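Local coordinates for protein antigen TpF1 (Treponema pallidum, PDB 2FJC) that is a mini-ferritin of the Dps family that binds ferric iron and probably acts as an oxidoreductase on metal ions, at residues 15-18 and 19-22; 37-41 and 42-46; 143-146 and 147-150. All coordinates share one frame; numbering follows the deposited sequence.

Interaction 1 of 3, residues 15-18 and 19-22; sequences CEQL and RQHV
R19 runs back along its own helix toward the preceding turn, and its atoms meet C15 and E16 in order. CB stands 3.5 Å from C15 O, and CG, beside the backbone N with chi1 at -86°, keeps the same 3.5 Å from C15 O. CD draws off slightly, to 3.8 Å from C15 O. That oxygen is already engaged by the backbone, since R19 N donates to C15 O at 2.9 Å, so the aliphatic part of the arginine lies against a carbonyl that its own amide holds. A bend at chi3 (55°) then turns the guanidinium toward E16. NE lies 3.8 Å from E16 OE2, a long salt bridge; the carboxylate oxygen comes in at the guanidinium edge, in its plane, while the two planar groups are inclined by 59°. The length suggests a loose electrostatic pairing on the solvent-facing part of the helix.

A different arrangement holds H21. Its N donates to Q17 O at 2.9 Å, and the imidazole swings back across the same oxygen, which sits 3.2 Å above the ring plane, over the centre. L18 crosses at another point of the ring, with CD1 3.9 Å from H21 CD2. A hydrogen bond between NE2 and T120 OG1 on helix 99-127 fixes the far end, which limits rotation of the ring, and F117 of that helix meets it too. C15, L18 and R19 also touch L69 of helix 44-71. Residues 15-22 thus show i to i+4 backbone bonding through a single helix with one polar and one buried flank, the arrangement of a long helix in the four-helix bundle of the ferritin-like fold.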
# COMPACT_ATOMS: atom_id res chain seq x y z
N CYS B 15 -34.03 8.35 21.10
CA CYS B 15 -33.51 9.60 20.56
C CYS B 15 -33.03 10.52 21.66
O CYS B 15 -32.03 11.22 21.50
CB CYS B 15 -34.59 10.33 19.75
SG CYS B 15 -34.90 9.59 18.16
N GLU B 16 -33.74 10.53 22.78
CA GLU B 16 -33.36 11.39 23.90
C GLU B 16 -31.99 10.93 24.43
O GLU B 16 -31.14 11.74 24.76
CB GLU B 16 -34.42 11.33 25.00
CG GLU B 16 -34.46 12.58 25.88
CD GLU B 16 -34.41 13.88 25.05
OE1 GLU B 16 -35.20 14.02 24.10
OE2 GLU B 16 -33.56 14.75 25.36
N GLN B 17 -31.80 9.62 24.51
CA GLN B 17 -30.54 9.06 24.97
C GLN B 17 -29.44 9.43 23.98
O GLN B 17 -28.36 9.90 24.37
CB GLN B 17 -30.65 7.54 25.07
CG GLN B 17 -31.34 7.04 26.33
CD GLN B 17 -30.50 7.30 27.58
OE1 GLN B 17 -29.49 6.64 27.82
NE2 GLN B 17 -30.91 8.29 28.36
N LEU B 18 -29.71 9.21 22.69
CA LEU B 18 -28.75 9.52 21.64
C LEU B 18 -28.32 10.99 21.68
O LEU B 18 -27.13 11.29 21.57
CB LEU B 18 -29.36 9.18 20.28
CG LEU B 18 -28.99 7.82 19.69
CD1 LEU B 18 -28.85 6.75 20.76
CD2 LEU B 18 -30.05 7.43 18.68
N ARG B 19 -29.28 11.89 21.86
CA ARG B 19 -28.98 13.32 21.94
C ARG B 19 -28.01 13.59 23.06
O ARG B 19 -27.09 14.39 22.92
CB ARG B 19 -30.26 14.14 22.18
CG ARG B 19 -31.00 14.49 20.89
CD ARG B 19 -32.40 15.03 21.15
NE ARG B 19 -32.41 16.17 22.06
CZ ARG B 19 -32.02 17.41 21.75
NH1 ARG B 19 -31.57 17.68 20.52
NH2 ARG B 19 -32.11 18.39 22.65
N GLN B 20 -28.19 12.91 24.18
CA GLN B 20 -27.29 13.10 25.29
C GLN B 20 -25.91 12.53 24.98
O GLN B 20 -24.90 13.11 25.35
CB GLN B 20 -27.83 12.46 26.57
CG GLN B 20 -26.86 12.65 27.71
CD GLN B 20 -27.39 12.20 29.03
OE1 GLN B 20 -27.66 11.01 29.24
NE2 GLN B 20 -27.55 13.15 29.96
N HIS B 21 -25.88 11.38 24.31
CA HIS B 21 -24.59 10.77 23.96
C HIS B 21 -23.77 11.72 23.10
O HIS B 21 -22.58 11.90 23.32
CB HIS B 21 -24.80 9.46 23.20
CG HIS B 21 -25.51 8.42 23.99
ND1 HIS B 21 -25.45 8.36 25.36
CD2 HIS B 21 -26.26 7.36 23.60
CE1 HIS B 21 -26.12 7.31 25.79
NE2 HIS B 21 -26.63 6.69 24.74
N VAL B 22 -24.42 12.34 22.12
CA VAL B 22 -23.74 13.28 21.24
C VAL B 22 -23.14 14.40 22.07
O VAL B 22 -21.98 14.77 21.89
CB VAL B 22 -24.71 13.87 20.20
CG1 VAL B 22 -24.04 14.98 19.44
CG2 VAL B 22 -25.16 12.77 19.25

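Interaction 2 of 3, residues 37-41 and 42-46; sequences WHIYG and IEFKQ
G41 and F44 close a type I beta turn, with I42 and E43 at its central positions: F44 N donates to G41 O at 2.9 Å, the donor lying well above the carbonyl plane (53° out of it) and not on a lone pair. G41 itself has a positive phi (138°), a backbone shape that suits a residue without a side chain. E43 takes the N-cap position, so the turn leads directly into helix 44-71. This is the short connection between the first two long helices of the Dps-type bundle. Across it, I39 points its CB toward the following residues, and CG1, held between backbone N and carbonyl carbon (chi1 50°), reaches F44 CD1 at 3.6 Å. The methyl I39 CD1 follows, 3.8 Å from F44 CD1. The backbone contributes as well, since I39 O lies 3.5 Å from F44 CE1, approaching the ring obliquely. H48 of the same chain stacks on the phenyl group, and W148 of a neighbouring subunit meets it edge-to-face. Close by, W37 NE1 hydrogen-bonds D63 OD1 of a further subunit; D63 is an iron ligand, which makes the tryptophan a second-shell residue, consistent with the iron sites at subunit interfaces in the Dps family.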
# COMPACT_ATOMS: atom_id res chain seq x y z
N TRP B 37 -3.01 18.05 25.67
CA TRP B 37 -2.12 19.20 25.68
C TRP B 37 -1.40 19.50 27.00
O TRP B 37 -0.24 19.91 27.00
CB TRP B 37 -2.88 20.47 25.31
CG TRP B 37 -3.49 20.44 23.97
CD1 TRP B 37 -2.97 19.90 22.84
CD2 TRP B 37 -4.73 21.05 23.59
NE1 TRP B 37 -3.80 20.14 21.77
CE2 TRP B 37 -4.89 20.84 22.21
CE3 TRP B 37 -5.72 21.76 24.29
CZ2 TRP B 37 -6.01 21.31 21.50
CZ3 TRP B 37 -6.82 22.22 23.59
CH2 TRP B 37 -6.96 22.00 22.20
N HIS B 38 -2.09 19.29 28.11
CA HIS B 38 -1.52 19.67 29.39
C HIS B 38 -0.95 18.63 30.33
O HIS B 38 -0.51 18.98 31.42
CB HIS B 38 -2.55 20.52 30.12
CG HIS B 38 -3.07 21.65 29.28
ND1 HIS B 38 -4.40 21.81 28.99
CD2 HIS B 38 -2.42 22.65 28.66
CE1 HIS B 38 -4.55 22.87 28.22
NE2 HIS B 38 -3.36 23.40 28.00
N ILE B 39 -0.94 17.37 29.95
CA ILE B 39 -0.34 16.38 30.83
C ILE B 39 1.16 16.63 30.79
O ILE B 39 1.66 17.31 29.91
CB ILE B 39 -0.57 14.93 30.35
CG1 ILE B 39 -0.17 14.81 28.87
CG2 ILE B 39 -2.01 14.52 30.61
CD1 ILE B 39 -0.08 13.37 28.38
N TYR B 40 1.86 16.07 31.76
CA TYR B 40 3.31 16.19 31.83
C TYR B 40 3.77 14.99 32.63
O TYR B 40 3.01 14.42 33.42
CB TYR B 40 3.75 17.48 32.51
CG TYR B 40 3.39 17.56 33.97
CD1 TYR B 40 2.16 18.08 34.38
CD2 TYR B 40 4.28 17.12 34.95
CE1 TYR B 40 1.82 18.18 35.73
CE2 TYR B 40 3.96 17.21 36.30
CZ TYR B 40 2.73 17.74 36.68
OH TYR B 40 2.40 17.82 38.01
N GLY B 41 5.02 14.60 32.42
CA GLY B 41 5.56 13.45 33.11
C GLY B 41 6.37 12.64 32.13
O GLY B 41 6.29 12.83 30.91
N ILE B 42 7.16 11.72 32.67
CA ILE B 42 8.03 10.89 31.86
C ILE B 42 7.30 10.10 30.77
O ILE B 42 7.86 9.85 29.71
CB ILE B 42 8.85 9.96 32.80
CG1 ILE B 42 10.33 9.98 32.39
CG2 ILE B 42 8.29 8.55 32.80
CD1 ILE B 42 10.60 9.50 30.98
N GLU B 43 6.05 9.73 31.01
CA GLU B 43 5.28 8.96 30.03
C GLU B 43 4.56 9.84 29.01
O GLU B 43 3.78 9.35 28.19
CB GLU B 43 4.22 8.10 30.73
CG GLU B 43 4.73 7.19 31.84
CD GLU B 43 4.98 7.91 33.15
OE1 GLU B 43 4.48 9.05 33.31
OE2 GLU B 43 5.66 7.34 34.04
N PHE B 44 4.84 11.14 29.05
CA PHE B 44 4.19 12.10 28.15
C PHE B 44 3.87 11.66 26.72
O PHE B 44 2.70 11.61 26.33
CB PHE B 44 4.99 13.39 28.06
CG PHE B 44 4.34 14.42 27.18
CD1 PHE B 44 3.22 15.12 27.62
CD2 PHE B 44 4.78 14.63 25.87
CE1 PHE B 44 2.56 15.99 26.78
CE2 PHE B 44 4.12 15.50 25.03
CZ PHE B 44 3.01 16.18 25.49
N LYS B 45 4.90 11.37 25.93
CA LYS B 45 4.70 10.99 24.54
C LYS B 45 3.67 9.88 24.35
O LYS B 45 2.77 9.99 23.51
CB LYS B 45 6.03 10.59 23.89
CG LYS B 45 5.92 10.37 22.39
CD LYS B 45 7.28 10.19 21.74
CE LYS B 45 7.17 10.04 20.22
NZ LYS B 45 6.55 8.74 19.84
N GLN B 46 3.81 8.80 25.11
CA GLN B 46 2.89 7.68 24.99
C GLN B 46 1.46 8.07 25.34
O GLN B 46 0.52 7.74 24.62
CB GLN B 46 3.33 6.52 25.89
CG GLN B 46 4.59 5.81 25.44
CD GLN B 46 5.81 6.71 25.46
OE1 GLN B 46 6.37 7.05 24.40
NE2 GLN B 46 6.23 7.11 26.66

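Interaction 3 of 3, residues 143-146 and 147-150; sequences LGKA and IWML
K145 and M149, one turn apart, make the main apolar side-chain contact. M149 CE lies 3.5 Å from K145 CG and 3.6 Å from K145 CE, so the terminal methyl covers the lysine's aliphatic chain rather than its charge. The two side chains cross, and a bend at M149 chi3 (-106°) turns the methyl onto the lysine. W148 approaches the same lysine differently: the two side chains run side by side in the same direction, with W148 CZ3 4.1 Å from K145 NZ. The indole, whose CG is anti to the backbone N (chi1 163°), also brings its edge to the K145 carbonyl, with CE3 3.8 Å from K145 O.

Backbone hydrogen bonds set this spacing. I147 N donates to L143 O at 2.8 Å and L150 N to A146 O at the same 2.8 Å, while W148 N and M149 N bond to the carbonyls of G144 and K145. The regular i to i+4 pattern identifies about two uninterrupted turns of helix 130-154, the last long helix of the ferritin-like four-helix bundle. On its inward flank, L143 and I147 pack on F110 of helix 99-127, and A146 and L150 on Y54 of helix 44-71. I147 CG1 also comes within 3.1 Å of L143 O, close packing of side chain on carbonyl.

Charge is dealt with across a subunit boundary: K145 NZ forms a salt bridge with OE1 of E67 in a neighbouring subunit, and E67 is an iron ligand. W148 also meets H48 of another neighbouring subunit.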
# COMPACT_ATOMS: atom_id res chain seq x y z
N LEU B 143 -15.17 0.87 24.45
CA LEU B 143 -15.08 1.51 25.76
C LEU B 143 -14.61 0.49 26.80
O LEU B 143 -13.77 0.79 27.63
CB LEU B 143 -16.43 2.07 26.21
CG LEU B 143 -16.82 3.46 25.70
CD1 LEU B 143 -18.22 3.77 26.17
CD2 LEU B 143 -15.85 4.51 26.22
N GLY B 144 -15.16 -0.71 26.72
CA GLY B 144 -14.79 -1.74 27.67
C GLY B 144 -13.32 -2.06 27.62
O GLY B 144 -12.68 -2.26 28.65
N LYS B 145 -12.77 -2.12 26.42
CA LYS B 145 -11.37 -2.42 26.26
C LYS B 145 -10.52 -1.27 26.82
O LYS B 145 -9.54 -1.52 27.53
CB LYS B 145 -11.03 -2.67 24.79
CG LYS B 145 -9.62 -3.21 24.58
CD LYS B 145 -9.38 -3.62 23.13
CE LYS B 145 -8.02 -4.31 22.96
NZ LYS B 145 -7.92 -5.57 23.77
N ALA B 146 -10.91 -0.04 26.52
CA ALA B 146 -10.16 1.13 27.00
C ALA B 146 -10.23 1.24 28.53
O ALA B 146 -9.23 1.54 29.18
CB ALA B 146 -10.69 2.41 26.35
N ILE B 147 -11.40 1.00 29.10
CA ILE B 147 -11.59 1.07 30.54
C ILE B 147 -10.69 0.03 31.21
O ILE B 147 -10.02 0.31 32.21
CB ILE B 147 -13.07 0.82 30.90
CG1 ILE B 147 -13.91 2.02 30.43
CG2 ILE B 147 -13.24 0.60 32.40
CD1 ILE B 147 -15.40 1.82 30.58
N TRP B 148 -10.67 -1.18 30.65
CA TRP B 148 -9.83 -2.23 31.20
C TRP B 148 -8.34 -1.85 31.13
O TRP B 148 -7.60 -2.03 32.10
CB TRP B 148 -10.04 -3.54 30.44
CG TRP B 148 -8.94 -4.52 30.68
CD1 TRP B 148 -8.59 -5.09 31.87
CD2 TRP B 148 -7.99 -4.99 29.71
NE1 TRP B 148 -7.48 -5.89 31.70
CE2 TRP B 148 -7.09 -5.84 30.39
CE3 TRP B 148 -7.81 -4.77 28.34
CZ2 TRP B 148 -6.03 -6.48 29.75
CZ3 TRP B 148 -6.75 -5.40 27.69
CH2 TRP B 148 -5.87 -6.25 28.40
N MET B 149 -7.90 -1.34 29.98
CA MET B 149 -6.50 -0.97 29.85
C MET B 149 -6.13 0.16 30.79
O MET B 149 -5.09 0.12 31.43
CB MET B 149 -6.16 -0.60 28.40
CG MET B 149 -6.03 -1.83 27.49
SD MET B 149 -5.12 -1.53 25.93
CE MET B 149 -6.50 -1.54 24.73
N LEU B 150 -7.00 1.16 30.91
CA LEU B 150 -6.72 2.27 31.80
C LEU B 150 -6.61 1.76 33.24
O LEU B 150 -5.72 2.17 34.00
CB LEU B 150 -7.82 3.32 31.70
CG LEU B 150 -7.76 4.19 30.44
CD1 LEU B 150 -9.00 5.07 30.36
CD2 LEU B 150 -6.50 5.04 30.48

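Overall arrangement
Interactions 1 and 3 lie within single helices, 8-38 and 130-154, on opposite sides of the chain's centre, whereas interaction 2 is the turn joining 8-38 to 44-71, about 33 Å from interaction 1 between centres. All three are partly buried. The first two share helix 8-38 but differ in chemistry: interaction 1 pairs a long surface ion pair with an imidazole held inside the bundle, while interaction 2 has one turn bond and apolar packing. Interactions 2 and 3 both meet other subunits, aromatic side chains from each joining at the interfaces of the twelve-chain assembly. Interaction 1 instead packs against helices 44-71, 80-86 and 99-127 of its own chain.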